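Local coordinates for protein 6-phosphogluconate dehydratase (Shewanella oneidensis, PDB 2GP4) that probably dehydrates 6-phosphogluconate to 2-keto-3-deoxy-6-phosphogluconate in the Entner-Doudoroff pathway, here captured without its iron-sulfur cluster, at residues Thr29-Arg40 with Gly299-Val308; Val494-Asn502 with Thr588-Arg596. All coordinates share one frame; numbering follows the deposited sequence.

Interaction 1 of 2, residues Thr29-Arg40 with Gly299-Val308; sequences TDRIIARSKASR and GEVVNEKSIV
Arg40 leaves its helix with CG anti to the backbone N (chi1 -177°) and bends at chi2, which carries the guanidinium to the backbone of Gly299. Glu304 also bends at chi2 and lays its chain across Ile33 at about a right angle. Helices 29-40 and 304-308 pack with their axes 9.8 Å apart and their N-to-C directions 132° apart, in the largely helical N-terminal domain. NH1 and NH2 of Arg40 grip Gly299 O end-on, at 2.9 Å and 3.0 Å. NH2 adds a weak bond to Val302 O, and NH1 also reaches Ala334 O. This ties helix 23-51 to the last turn of helix 298-301 and, more weakly, to the turn that follows it. Asn303 is the N-cap of helix 304-316 and forms a capping box with Ser306: OD1 accepts from Ser306 N, and Ser306 OG accepts from Asn303 N. Toward the start of segment 29-40, Ile33 CG1 rests 3.7 Å from Glu304 CB. Ile32 CD1 meets Val308 CG2 at 3.8 Å. Thr29 OG1 lies against both Val308 methyls, while its polar partners are Val25 and His387. The polar links of the Glu304 carboxylate to helix 29-40 run through water. One water joins OE2 to Ile33 O; another accepts from Arg40 NE at 2.8 Å and donates to Glu304 OE1.

Interaction 2 of 2, residues Val494-Asn502 with Thr588-Arg596; sequences VKGQGPKAN and TEIDLRHSR
Residues 494-502 run from the end of strand 490-494 through a turn into the short helix 499-502. Segment 588-596 is an irregular chain with a 3-10 turn at 593-595. The backbones approach most closely at Asn502 and Ser595, with CA atoms 5.6 Å apart. Gly496 has a positive phi (68°), and its CA lies nearest that of Ile590. Lys495 carries its amine to Thr588. CG sits between the backbone N and the carbonyl carbon (chi1 57°), and the rest of the chain is extended. Its methylenes pass obliquely over Ile590 CD1, with CD 3.9 Å from that methyl. NZ donates to Thr588 OG1 at 3.0 Å, and a water links NZ to Thr588 O. Leu592 CD2 packs on the Ala501 backbone and lies 4.0 Å from Ala501 CB. Leu592 CB also lies over one face of the Arg596 guanidinium, towards its rim. Arg596 NH1 donates to Ala501 O at 2.6 Å and 158°, with the oxygen near the guanidinium plane; NH2 adds a weak bond to the same oxygen, Ala501 O. Water bridges Asn502 ND2 and Ser595 OG. The contact joins the strand-to-helix turn of the C-terminal domain to the loop between helices 579-584 and 605-609. Its polar bonds across the two segments involve two cationic side chains and neutral oxygens, so hydrogen bonding and apolar packing hold it without a salt bridge between them.

Interactions 1 and 2 belong to different halves of the chain. Interaction 1 lies in the mostly helical N-terminal part and interaction 2 beside the mixed sheet of the C-terminal part. Their centres are 35 Å apart, and their nearest atoms are about 19 Å apart, so they do not touch. Both segments of interaction 1 come before those of interaction 2 in the chain. Both use an arginine to hold a backbone carbonyl, but interaction 1 is mainly helix packing and interaction 2 joins loops and a short helix. The structure is the cluster-free apo form. With the cluster absent, the structure does not place either contact relative to it; both are plain structural packing.

Interaction 1 of 2, residues Thr29-Arg40 with Gly299-Val308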
loop_
_atom_site.group_PDB
_atom_site.type_symbol
_atom_site.label_atom_id
_atom_site.label_comp_id
_atom_site.label_asym_id
_atom_site.label_seq_id
_atom_site.Cartn_x
_atom_site.Cartn_y
_atom_site.Cartn_z
ATOM N N THR A 29 17.786 -1.958 -3.867
ATOM C CA THR A 29 18.005 -0.607 -3.350
ATOM C C THR A 29 18.962 0.181 -4.236
ATOM O O THR A 29 18.644 1.304 -4.645
ATOM C CB THR A 29 18.527 -0.621 -1.890
ATOM O OG1 THR A 29 17.591 -1.308 -1.050
ATOM C CG2 THR A 29 18.722 0.793 -1.372
ATOM N N ASP A 30 20.120 -0.411 -4.540
ATOM C CA ASP A 30 21.112 0.218 -5.417
ATOM C C ASP A 30 20.550 0.533 -6.808
ATOM O O ASP A 30 20.867 1.576 -7.393
ATOM C CB ASP A 30 22.345 -0.672 -5.571
ATOM C CG ASP A 30 23.142 -0.814 -4.288
ATOM O OD1 ASP A 30 22.874 -0.087 -3.303
ATOM O OD2 ASP A 30 24.054 -1.674 -4.275
ATOM N N ARG A 31 19.732 -0.377 -7.330
ATOM C CA ARG A 31 19.115 -0.196 -8.642
ATOM C C ARG A 31 18.199 1.024 -8.639
ATOM O O ARG A 31 18.192 1.800 -9.596
ATOM C CB ARG A 31 18.337 -1.445 -9.057
ATOM C CG ARG A 31 17.717 -1.353 -10.451
ATOM C CD ARG A 31 17.169 -2.696 -10.911
ATOM N NE ARG A 31 16.090 -3.163 -10.036
ATOM C CZ ARG A 31 15.526 -4.361 -10.101
ATOM N NH1 ARG A 31 15.934 -5.249 -11.001
ATOM N NH2 ARG A 31 14.551 -4.671 -9.262
ATOM N N ILE A 32 17.439 1.176 -7.555
ATOM C CA ILE A 32 16.509 2.289 -7.385
ATOM C C ILE A 32 17.269 3.612 -7.232
ATOM O O ILE A 32 16.878 4.625 -7.820
ATOM C CB ILE A 32 15.532 2.040 -6.200
ATOM C CG1 ILE A 32 14.599 0.860 -6.521
ATOM C CG2 ILE A 32 14.702 3.274 -5.905
ATOM C CD1 ILE A 32 13.940 0.227 -5.309
ATOM N N ILE A 33 18.360 3.592 -6.464
ATOM C CA ILE A 33 19.211 4.764 -6.295
ATOM C C ILE A 33 19.753 5.222 -7.650
ATOM O O ILE A 33 19.718 6.418 -7.964
ATOM C CB ILE A 33 20.378 4.491 -5.309
ATOM C CG1 ILE A 33 19.844 4.289 -3.883
ATOM C CG2 ILE A 33 21.445 5.614 -5.369
ATOM C CD1 ILE A 33 20.853 3.683 -2.916
ATOM N N ALA A 34 20.238 4.268 -8.447
ATOM C CA ALA A 34 20.806 4.556 -9.767
ATOM C C ALA A 34 19.761 5.142 -10.697
ATOM O O ALA A 34 20.016 6.119 -11.401
ATOM C CB ALA A 34 21.417 3.297 -10.384
ATOM N N ARG A 35 18.578 4.542 -10.681
ATOM C CA ARG A 35 17.507 4.926 -11.585
ATOM C C ARG A 35 16.888 6.265 -11.190
ATOM O O ARG A 35 16.343 6.959 -12.033
ATOM C CB ARG A 35 16.443 3.831 -11.612
ATOM C CG ARG A 35 15.397 3.976 -12.697
ATOM C CD ARG A 35 14.559 2.723 -12.765
ATOM N NE ARG A 35 14.001 2.408 -11.459
ATOM C CZ ARG A 35 13.919 1.188 -10.941
ATOM N NH1 ARG A 35 14.368 0.134 -11.608
ATOM N NH2 ARG A 35 13.393 1.031 -9.740
ATOM N N SER A 36 16.980 6.611 -9.909
ATOM C CA SER A 36 16.419 7.855 -9.381
ATOM C C SER A 36 17.448 8.988 -9.311
ATOM O O SER A 36 17.103 10.118 -8.958
ATOM C CB SER A 36 15.820 7.623 -7.989
ATOM O OG SER A 36 14.917 6.532 -7.984
ATOM N N LYS A 37 18.694 8.673 -9.665
ATOM C CA LYS A 37 19.839 9.597 -9.583
ATOM C C LYS A 37 19.515 11.053 -9.924
ATOM O O LYS A 37 19.695 11.937 -9.086
ATOM C CB LYS A 37 20.994 9.087 -10.463
ATOM C CG LYS A 37 22.304 9.875 -10.362
ATOM C CD LYS A 37 23.200 9.371 -9.234
ATOM C CE LYS A 37 24.424 10.270 -9.041
ATOM N NZ LYS A 37 25.194 10.525 -10.303
ATOM N N ALA A 38 19.044 11.291 -11.147
ATOM C CA ALA A 38 18.748 12.640 -11.626
ATOM C C ALA A 38 17.537 13.257 -10.925
ATOM O O ALA A 38 17.613 14.373 -10.402
ATOM C CB ALA A 38 18.550 12.637 -13.140
ATOM N N SER A 39 16.427 12.520 -10.913
ATOM C CA SER A 39 15.187 12.971 -10.281
ATOM C C SER A 39 15.366 13.274 -8.796
ATOM O O SER A 39 14.871 14.290 -8.309
ATOM C CB SER A 39 14.076 11.942 -10.484
ATOM O OG SER A 39 14.477 10.668 -10.015
ATOM N N ARG A 40 16.071 12.399 -8.078
ATOM C CA ARG A 40 16.330 12.621 -6.653
ATOM C C ARG A 40 17.224 13.840 -6.405
ATOM O O ARG A 40 16.990 14.598 -5.458
ATOM C CB ARG A 40 16.915 11.365 -5.989
ATOM C CG ARG A 40 17.163 11.476 -4.494
ATOM C CD ARG A 40 15.888 11.717 -3.691
ATOM N NE ARG A 40 16.150 11.653 -2.252
ATOM C CZ ARG A 40 15.266 11.939 -1.297
ATOM N NH1 ARG A 40 14.029 12.319 -1.595
ATOM N NH2 ARG A 40 15.625 11.845 -0.021
ATOM N N GLY A 299 11.151 15.266 3.175
ATOM C CA GLY A 299 11.662 14.898 1.858
ATOM C C GLY A 299 13.004 14.189 1.896
ATOM O O GLY A 299 13.456 13.654 0.881
ATOM N N GLU A 300 13.642 14.202 3.068
ATOM C CA GLU A 300 14.885 13.471 3.302
ATOM C C GLU A 300 14.635 12.180 4.074
ATOM O O GLU A 300 15.293 11.169 3.823
ATOM C CB GLU A 300 15.895 14.330 4.055
ATOM C CG GLU A 300 16.663 15.302 3.183
ATOM C CD GLU A 300 17.784 15.992 3.936
ATOM O OE1 GLU A 300 18.037 15.623 5.110
ATOM O OE2 GLU A 300 18.417 16.905 3.352
ATOM N N VAL A 301 13.691 12.224 5.015
ATOM C CA VAL A 301 13.303 11.037 5.773
ATOM C C VAL A 301 12.730 9.995 4.806
ATOM O O VAL A 301 13.049 8.808 4.894
ATOM C CB VAL A 301 12.306 11.370 6.903
ATOM C CG1 VAL A 301 11.851 10.098 7.620
ATOM C CG2 VAL A 301 12.940 12.333 7.895
ATOM N N VAL A 302 11.902 10.459 3.872
ATOM C CA VAL A 302 11.520 9.650 2.728
ATOM C C VAL A 302 12.714 9.639 1.770
ATOM O O VAL A 302 13.108 10.678 1.233
ATOM C CB VAL A 302 10.241 10.180 2.031
ATOM C CG1 VAL A 302 9.954 9.396 0.763
ATOM C CG2 VAL A 302 9.035 10.133 2.990
ATOM N N ASN A 303 13.303 8.458 1.602
ATOM C CA ASN A 303 14.443 8.258 0.711
ATOM C C ASN A 303 14.394 6.841 0.168
ATOM O O ASN A 303 13.486 6.086 0.516
ATOM C CB ASN A 303 15.777 8.535 1.424
ATOM C CG ASN A 303 16.004 7.629 2.624
ATOM O OD1 ASN A 303 16.094 6.408 2.492
ATOM N ND2 ASN A 303 16.107 8.226 3.797
ATOM N N GLU A 304 15.364 6.484 -0.670
ATOM C CA GLU A 304 15.397 5.176 -1.317
ATOM C C GLU A 304 15.369 4.013 -0.320
ATOM O O GLU A 304 14.620 3.052 -0.507
ATOM C CB GLU A 304 16.603 5.060 -2.254
ATOM C CG GLU A 304 16.673 6.139 -3.348
ATOM C CD GLU A 304 17.602 7.310 -3.008
ATOM O OE1 GLU A 304 17.613 7.777 -1.852
ATOM O OE2 GLU A 304 18.323 7.773 -3.918
ATOM N N LYS A 305 16.166 4.116 0.742
ATOM C CA LYS A 305 16.243 3.062 1.755
ATOM C C LYS A 305 14.938 2.919 2.536
ATOM O O LYS A 305 14.508 1.798 2.837
ATOM C CB LYS A 305 17.384 3.329 2.734
ATOM C CG LYS A 305 18.773 3.154 2.156
ATOM C CD LYS A 305 19.805 3.724 3.100
ATOM C CE LYS A 305 21.143 3.904 2.413
ATOM N NZ LYS A 305 21.875 2.612 2.265
ATOM N N SER A 306 14.320 4.052 2.871
ATOM C CA SER A 306 13.099 4.031 3.674
ATOM C C SER A 306 11.906 3.567 2.839
ATOM O O SER A 306 11.016 2.890 3.349
ATOM C CB SER A 306 12.844 5.382 4.353
ATOM O OG SER A 306 12.729 6.430 3.410
ATOM N N ILE A 307 11.915 3.916 1.555
ATOM C CA ILE A 307 10.940 3.396 0.595
ATOM C C ILE A 307 11.051 1.874 0.456
ATOM O O ILE A 307 10.044 1.158 0.553
ATOM C CB ILE A 307 11.057 4.103 -0.783
ATOM C CG1 ILE A 307 10.479 5.524 -0.705
ATOM C CG2 ILE A 307 10.360 3.301 -1.892
ATOM C CD1 ILE A 307 8.987 5.594 -0.354
ATOM N N VAL A 308 12.270 1.382 0.247
ATOM C CA VAL A 308 12.513 -0.063 0.200
ATOM C C VAL A 308 12.023 -0.730 1.498
ATOM O O VAL A 308 11.341 -1.751 1.451
ATOM C CB VAL A 308 14.003 -0.390 -0.087
ATOM C CG1 VAL A 308 14.334 -1.847 0.245
ATOM C CG2 VAL A 308 14.346 -0.083 -1.539
HETATM O O HOH W 1 22.761 1.774 -0.626
HETATM O O HOH W 2 19.156 8.416 -6.384
HETATM O O HOH W 3 18.382 10.505 -0.974
#

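Interaction 2 of 2, residues Val494-Asn502 with Thr588-Arg596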
loop_
_atom_site.group_PDB
_atom_site.type_symbol
_atom_site.label_atom_id
_atom_site.label_comp_id
_atom_site.label_asym_id
_atom_site.label_seq_id
_atom_site.Cartn_x
_atom_site.Cartn_y
_atom_site.Cartn_z
ATOM N N VAL A 494 -11.900 -9.208 -17.341
ATOM C CA VAL A 494 -12.723 -8.069 -16.971
ATOM C C VAL A 494 -12.001 -6.786 -17.377
ATOM O O VAL A 494 -10.998 -6.402 -16.775
ATOM C CB VAL A 494 -13.026 -8.053 -15.460
ATOM C CG1 VAL A 494 -14.054 -6.979 -15.138
ATOM C CG2 VAL A 494 -13.514 -9.431 -14.982
ATOM N N LYS A 495 -12.510 -6.127 -18.410
ATOM C CA LYS A 495 -11.851 -4.946 -18.932
ATOM C C LYS A 495 -12.635 -3.673 -18.612
ATOM O O LYS A 495 -13.748 -3.739 -18.072
ATOM C CB LYS A 495 -11.589 -5.099 -20.435
ATOM C CG LYS A 495 -12.829 -5.374 -21.269
ATOM C CD LYS A 495 -12.498 -5.336 -22.740
ATOM C CE LYS A 495 -13.756 -5.459 -23.580
ATOM N NZ LYS A 495 -13.405 -5.562 -25.022
ATOM N N GLY A 496 -12.031 -2.527 -18.926
ATOM C CA GLY A 496 -12.613 -1.214 -18.637
ATOM C C GLY A 496 -12.667 -0.917 -17.151
ATOM O O GLY A 496 -13.583 -0.242 -16.675
ATOM N N GLN A 497 -11.681 -1.424 -16.416
ATOM C CA GLN A 497 -11.675 -1.314 -14.961
ATOM C C GLN A 497 -10.430 -0.593 -14.445
ATOM O O GLN A 497 -10.197 -0.530 -13.239
ATOM C CB GLN A 497 -11.804 -2.703 -14.305
ATOM C CG GLN A 497 -13.031 -3.527 -14.717
ATOM C CD GLN A 497 -14.358 -2.796 -14.539
ATOM O OE1 GLN A 497 -14.632 -2.203 -13.489
ATOM N NE2 GLN A 497 -15.198 -2.846 -15.573
ATOM N N GLY A 498 -9.639 -0.049 -15.363
ATOM C CA GLY A 498 -8.427 0.670 -15.002
ATOM C C GLY A 498 -8.701 2.067 -14.475
ATOM O O GLY A 498 -9.853 2.519 -14.469
ATOM N N PRO A 499 -7.641 2.763 -14.015
ATOM C CA PRO A 499 -7.733 4.147 -13.547
ATOM C C PRO A 499 -8.495 5.072 -14.502
ATOM O O PRO A 499 -9.404 5.783 -14.069
ATOM C CB PRO A 499 -6.268 4.572 -13.445
ATOM C CG PRO A 499 -5.551 3.318 -13.125
ATOM C CD PRO A 499 -6.269 2.234 -13.888
ATOM N N LYS A 500 -8.145 5.042 -15.786
ATOM C CA LYS A 500 -8.730 5.965 -16.768
ATOM C C LYS A 500 -10.172 5.618 -17.132
ATOM O O LYS A 500 -10.976 6.506 -17.411
ATOM C CB LYS A 500 -7.872 6.044 -18.036
ATOM C CG LYS A 500 -6.493 6.682 -17.853
ATOM C CD LYS A 500 -5.868 7.004 -19.213
ATOM C CE LYS A 500 -4.433 7.510 -19.095
ATOM N NZ LYS A 500 -3.493 6.445 -18.626
ATOM N N ALA A 501 -10.501 4.328 -17.126
ATOM C CA ALA A 501 -11.827 3.883 -17.538
ATOM C C ALA A 501 -12.917 4.320 -16.572
ATOM O O ALA A 501 -13.869 4.986 -16.970
ATOM C CB ALA A 501 -11.844 2.383 -17.719
ATOM N N ASN A 502 -12.771 3.938 -15.307
ATOM C CA ASN A 502 -13.775 4.210 -14.283
ATOM C C ASN A 502 -13.181 4.531 -12.895
ATOM O O ASN A 502 -13.831 4.331 -11.874
ATOM C CB ASN A 502 -14.771 3.041 -14.196
ATOM C CG ASN A 502 -14.097 1.701 -13.885
ATOM O OD1 ASN A 502 -12.871 1.615 -13.742
ATOM N ND2 ASN A 502 -14.907 0.650 -13.765
ATOM N N THR A 588 -13.624 -3.782 -29.469
ATOM C CA THR A 588 -15.005 -3.361 -29.251
ATOM C C THR A 588 -15.049 -2.074 -28.425
ATOM O O THR A 588 -14.194 -1.838 -27.567
ATOM C CB THR A 588 -15.861 -4.455 -28.568
ATOM O OG1 THR A 588 -15.235 -4.874 -27.347
ATOM C CG2 THR A 588 -16.039 -5.657 -29.492
ATOM N N GLU A 589 -16.047 -1.241 -28.703
ATOM C CA GLU A 589 -16.201 0.035 -28.022
ATOM C C GLU A 589 -16.825 -0.194 -26.651
ATOM O O GLU A 589 -17.933 -0.731 -26.543
ATOM C CB GLU A 589 -17.068 0.971 -28.864
ATOM C CG GLU A 589 -16.993 2.443 -28.486
ATOM C CD GLU A 589 -17.917 3.311 -29.335
ATOM O OE1 GLU A 589 -17.667 4.536 -29.425
ATOM O OE2 GLU A 589 -18.893 2.774 -29.913
ATOM N N ILE A 590 -16.098 0.195 -25.607
ATOM C CA ILE A 590 -16.613 0.099 -24.246
ATOM C C ILE A 590 -17.442 1.341 -23.906
ATOM O O ILE A 590 -16.962 2.473 -24.029
ATOM C CB ILE A 590 -15.485 -0.124 -23.205
ATOM C CG1 ILE A 590 -14.710 -1.406 -23.531
ATOM C CG2 ILE A 590 -16.066 -0.190 -21.789
ATOM C CD1 ILE A 590 -13.435 -1.582 -22.752
ATOM N N ASP A 591 -18.687 1.106 -23.492
ATOM C CA ASP A 591 -19.623 2.166 -23.142
ATOM C C ASP A 591 -19.394 2.643 -21.714
ATOM O O ASP A 591 -19.861 2.015 -20.763
ATOM C CB ASP A 591 -21.068 1.678 -23.311
ATOM C CG ASP A 591 -22.096 2.771 -23.044
ATOM O OD1 ASP A 591 -21.766 3.961 -23.222
ATOM O OD2 ASP A 591 -23.238 2.438 -22.661
ATOM N N LEU A 592 -18.694 3.765 -21.569
ATOM C CA LEU A 592 -18.339 4.278 -20.247
ATOM C C LEU A 592 -19.217 5.436 -19.780
ATOM O O LEU A 592 -18.941 6.048 -18.749
ATOM C CB LEU A 592 -16.867 4.699 -20.220
ATOM C CG LEU A 592 -15.828 3.592 -20.376
ATOM C CD1 LEU A 592 -14.566 4.156 -21.016
ATOM C CD2 LEU A 592 -15.539 2.932 -19.034
ATOM N N ARG A 593 -20.274 5.720 -20.535
ATOM C CA ARG A 593 -21.166 6.851 -20.262
ATOM C C ARG A 593 -21.655 6.919 -18.817
ATOM O O ARG A 593 -21.725 8.002 -18.233
ATOM C CB ARG A 593 -22.349 6.850 -21.241
ATOM C CG ARG A 593 -22.033 7.498 -22.592
ATOM C CD ARG A 593 -22.595 6.694 -23.766
ATOM N NE ARG A 593 -24.052 6.752 -23.866
ATOM C CZ ARG A 593 -24.812 5.796 -24.399
ATOM N NH1 ARG A 593 -24.259 4.682 -24.867
ATOM N NH2 ARG A 593 -26.131 5.947 -24.448
ATOM N N HIS A 594 -21.968 5.762 -18.238
ATOM C CA HIS A 594 -22.458 5.691 -16.861
ATOM C C HIS A 594 -21.362 5.772 -15.793
ATOM O O HIS A 594 -21.657 5.781 -14.598
ATOM C CB HIS A 594 -23.327 4.445 -16.664
ATOM C CG HIS A 594 -24.738 4.619 -17.139
ATOM N ND1 HIS A 594 -25.150 4.254 -18.404
ATOM C CD2 HIS A 594 -25.828 5.139 -16.525
ATOM C CE1 HIS A 594 -26.434 4.533 -18.545
ATOM N NE2 HIS A 594 -26.869 5.070 -17.419
ATOM N N SER A 595 -20.107 5.832 -16.230
ATOM C CA SER A 595 -18.978 6.020 -15.325
ATOM C C SER A 595 -18.437 7.447 -15.394
ATOM O O SER A 595 -17.389 7.747 -14.819
ATOM C CB SER A 595 -17.855 5.037 -15.655
ATOM O OG SER A 595 -18.240 3.704 -15.388
ATOM N N ARG A 596 -19.149 8.320 -16.097
ATOM C CA ARG A 596 -18.656 9.666 -16.363
ATOM C C ARG A 596 -19.426 10.749 -15.608
ATOM O O ARG A 596 -18.922 11.862 -15.440
ATOM C CB ARG A 596 -18.657 9.953 -17.870
ATOM C CG ARG A 596 -17.629 9.158 -18.675
ATOM C CD ARG A 596 -16.209 9.612 -18.363
ATOM N NE ARG A 596 -15.184 8.824 -19.050
ATOM C CZ ARG A 596 -14.614 7.730 -18.545
ATOM N NH1 ARG A 596 -14.979 7.277 -17.353
ATOM N NH2 ARG A 596 -13.686 7.083 -19.236
HETATM O O HOH W 4 -12.659 -3.311 -25.814
HETATM O O HOH W 5 -17.839 1.257 -14.423
#